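Local coordinates for protein ethylbenzene dehydrogenase beta-subunit (Aromatoleum aromaticum, PDB 2IVF) that is the iron-sulfur subunit of a three-chain dehydrogenase, carrying three iron/sulfur (SF4) clusters and one Fe3-S4 cluster, with a 4Fe-4S dicluster (ferredoxin-type) domain, at residues W139-F144 with R279-D284. Residues are numbered along the deposited sequence; the frame is centred on the assembly and turned at random.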
loop_
_atom_site.group_PDB
_atom_site.type_symbol
_atom_site.label_atom_id
_atom_site.label_comp_id
_atom_site.label_asym_id
_atom_site.label_seq_id
_atom_site.Cartn_x
_atom_site.Cartn_y
_atom_site.Cartn_z
ATOM N N TRP B 139 -3.402 -20.839 -14.875
ATOM C CA TRP B 139 -3.460 -21.632 -13.649
ATOM C C TRP B 139 -3.164 -23.091 -13.916
ATOM O O TRP B 139 -3.747 -23.674 -14.839
ATOM C CB TRP B 139 -4.842 -21.502 -13.016
ATOM C CG TRP B 139 -4.853 -22.135 -11.666
ATOM C CD1 TRP B 139 -5.202 -23.385 -11.355
ATOM C CD2 TRP B 139 -4.367 -21.527 -10.474
ATOM N NE1 TRP B 139 -5.015 -23.612 -10.015
ATOM C CE2 TRP B 139 -4.482 -22.477 -9.452
ATOM C CE3 TRP B 139 -3.880 -20.267 -10.171
ATOM C CZ2 TRP B 139 -4.137 -22.195 -8.131
ATOM C CZ3 TRP B 139 -3.512 -19.987 -8.855
ATOM C CH2 TRP B 139 -3.627 -20.960 -7.863
ATOM N N PRO B 140 -2.309 -23.749 -13.077
ATOM C CA PRO B 140 -1.650 -23.352 -11.819
ATOM C C PRO B 140 -0.277 -22.711 -11.956
ATOM O O PRO B 140 0.489 -22.649 -10.973
ATOM C CB PRO B 140 -1.543 -24.688 -11.086
ATOM C CG PRO B 140 -1.270 -25.663 -12.181
ATOM C CD PRO B 140 -2.046 -25.169 -13.382
ATOM N N ASN B 141 0.024 -22.248 -13.170
ATOM C CA ASN B 141 1.262 -21.585 -13.514
ATOM C C ASN B 141 1.095 -20.156 -13.997
ATOM O O ASN B 141 1.689 -19.766 -15.003
ATOM C CB ASN B 141 2.022 -22.368 -14.595
ATOM C CG ASN B 141 2.542 -23.682 -14.094
ATOM O OD1 ASN B 141 3.238 -23.701 -13.096
ATOM N ND2 ASN B 141 2.139 -24.801 -14.742
ATOM N N PRO B 142 0.365 -19.326 -13.239
ATOM C CA PRO B 142 0.313 -17.926 -13.607
ATOM C C PRO B 142 1.724 -17.327 -13.372
ATOM O O PRO B 142 2.498 -17.854 -12.596
ATOM C CB PRO B 142 -0.722 -17.348 -12.626
ATOM C CG PRO B 142 -0.551 -18.188 -11.397
ATOM C CD PRO B 142 -0.321 -19.583 -11.954
ATOM N N PHE B 143 2.083 -16.280 -14.093
ATOM C CA PHE B 143 3.308 -15.571 -13.754
ATOM C C PHE B 143 3.158 -14.082 -13.990
ATOM O O PHE B 143 2.368 -13.638 -14.828
ATOM C CB PHE B 143 4.453 -16.127 -14.540
ATOM C CG PHE B 143 4.332 -15.891 -15.983
ATOM C CD1 PHE B 143 3.647 -16.783 -16.791
ATOM C CD2 PHE B 143 4.871 -14.761 -16.542
ATOM C CE1 PHE B 143 3.543 -16.574 -18.145
ATOM C CE2 PHE B 143 4.754 -14.556 -17.942
ATOM C CZ PHE B 143 4.074 -15.440 -18.700
ATOM N N PHE B 144 3.897 -13.314 -13.198
ATOM C CA PHE B 144 3.936 -11.881 -13.335
ATOM C C PHE B 144 5.085 -11.420 -12.445
ATOM O O PHE B 144 5.529 -12.145 -11.549
ATOM C CB PHE B 144 2.639 -11.231 -12.843
ATOM C CG PHE B 144 2.453 -11.339 -11.358
ATOM C CD1 PHE B 144 2.919 -10.363 -10.519
ATOM C CD2 PHE B 144 1.776 -12.443 -10.788
ATOM C CE1 PHE B 144 2.789 -10.491 -9.121
ATOM C CE2 PHE B 144 1.637 -12.545 -9.427
ATOM C CZ PHE B 144 2.155 -11.556 -8.587
ATOM N N ARG B 279 9.107 -21.675 -9.143
ATOM C CA ARG B 279 9.079 -22.957 -9.786
ATOM C C ARG B 279 7.647 -23.237 -10.178
ATOM O O ARG B 279 6.720 -22.945 -9.407
ATOM C CB ARG B 279 9.547 -24.027 -8.833
ATOM C CG ARG B 279 11.101 -23.973 -8.605
ATOM C CD ARG B 279 11.488 -24.733 -7.362
ATOM N NE ARG B 279 11.175 -26.133 -7.499
ATOM C CZ ARG B 279 11.212 -27.003 -6.501
ATOM N NH1 ARG B 279 11.638 -26.632 -5.316
ATOM N NH2 ARG B 279 10.887 -28.244 -6.705
ATOM N N GLY B 280 7.480 -23.813 -11.359
ATOM C CA GLY B 280 6.161 -24.160 -11.864
ATOM C C GLY B 280 5.807 -25.610 -11.623
ATOM O O GLY B 280 6.632 -26.461 -11.223
ATOM N N PHE B 281 4.561 -25.901 -11.943
ATOM C CA PHE B 281 4.047 -27.246 -11.889
ATOM C C PHE B 281 4.036 -27.829 -13.277
ATOM O O PHE B 281 3.783 -27.101 -14.231
ATOM C CB PHE B 281 2.634 -27.180 -11.336
ATOM C CG PHE B 281 2.608 -26.646 -9.979
ATOM C CD1 PHE B 281 2.831 -27.480 -8.901
ATOM C CD2 PHE B 281 2.387 -25.305 -9.770
ATOM C CE1 PHE B 281 2.845 -26.937 -7.619
ATOM C CE2 PHE B 281 2.389 -24.765 -8.502
ATOM C CZ PHE B 281 2.593 -25.580 -7.433
ATOM N N GLY B 282 4.301 -29.131 -13.383
ATOM C CA GLY B 282 4.319 -29.809 -14.662
ATOM C C GLY B 282 2.943 -30.177 -15.150
ATOM O O GLY B 282 1.916 -29.984 -14.439
ATOM N N GLU B 283 2.929 -30.824 -16.310
ATOM C CA GLU B 283 1.674 -31.311 -16.930
ATOM C C GLU B 283 0.993 -32.331 -16.040
ATOM O O GLU B 283 -0.258 -32.500 -16.097
ATOM C CB GLU B 283 1.960 -31.941 -18.293
ATOM C CG GLU B 283 2.425 -30.918 -19.300
ATOM C CD GLU B 283 2.742 -31.558 -20.622
ATOM O OE1 GLU B 283 3.083 -32.776 -20.641
ATOM O OE2 GLU B 283 2.625 -30.822 -21.629
ATOM N N ASP B 284 1.801 -33.001 -15.211
ATOM C CA ASP B 284 1.265 -33.958 -14.258
ATOM C C ASP B 284 0.765 -33.384 -12.967
ATOM O O ASP B 284 0.288 -34.108 -12.117
ATOM C CB ASP B 284 2.279 -35.059 -13.969
ATOM C CG ASP B 284 3.533 -34.556 -13.300
ATOM O OD1 ASP B 284 3.674 -33.346 -13.026
ATOM O OD2 ASP B 284 4.390 -35.414 -13.056
#
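The carboxamide of N141 grips the backbone of F281 at both ends, imitating one rung of a β-ladder with a side chain. F281 N donates to N141 OD1 at 2.8 Å, nearly straight (163°), in the carbonyl plane and on a lone pair. The return bond, N141 ND2 to F281 O at 2.9 Å, is more bent (149°). Two bonds from one flat amide fix its rotation and identify which end is oxygen. With chi1 at -68°, CG of N141 stands anti to its own carbonyl carbon, which carries the amide across to the F281 backbone. Packing is tight at G280, whose CA lies 3.2 Å from N141 OD1. P140 O, a polar atom, lies 3.5 Å from F281 CD2, at the ring edge and near its plane. The looser, apolar part is P140 CB, after a cis peptide bond, only within 4.2 Å of F281 CD2. Beyond F281 the chain turns out to solvent at E283 and D284. R292 bonds both P142 O and R279 O, a second bridge between the segments. The contact thus joins the weakly bonded part of strand 141-149 around N141 to strand 279-281, which pairs through G280 with T288 of strand 287-288, beside the alpha-subunit.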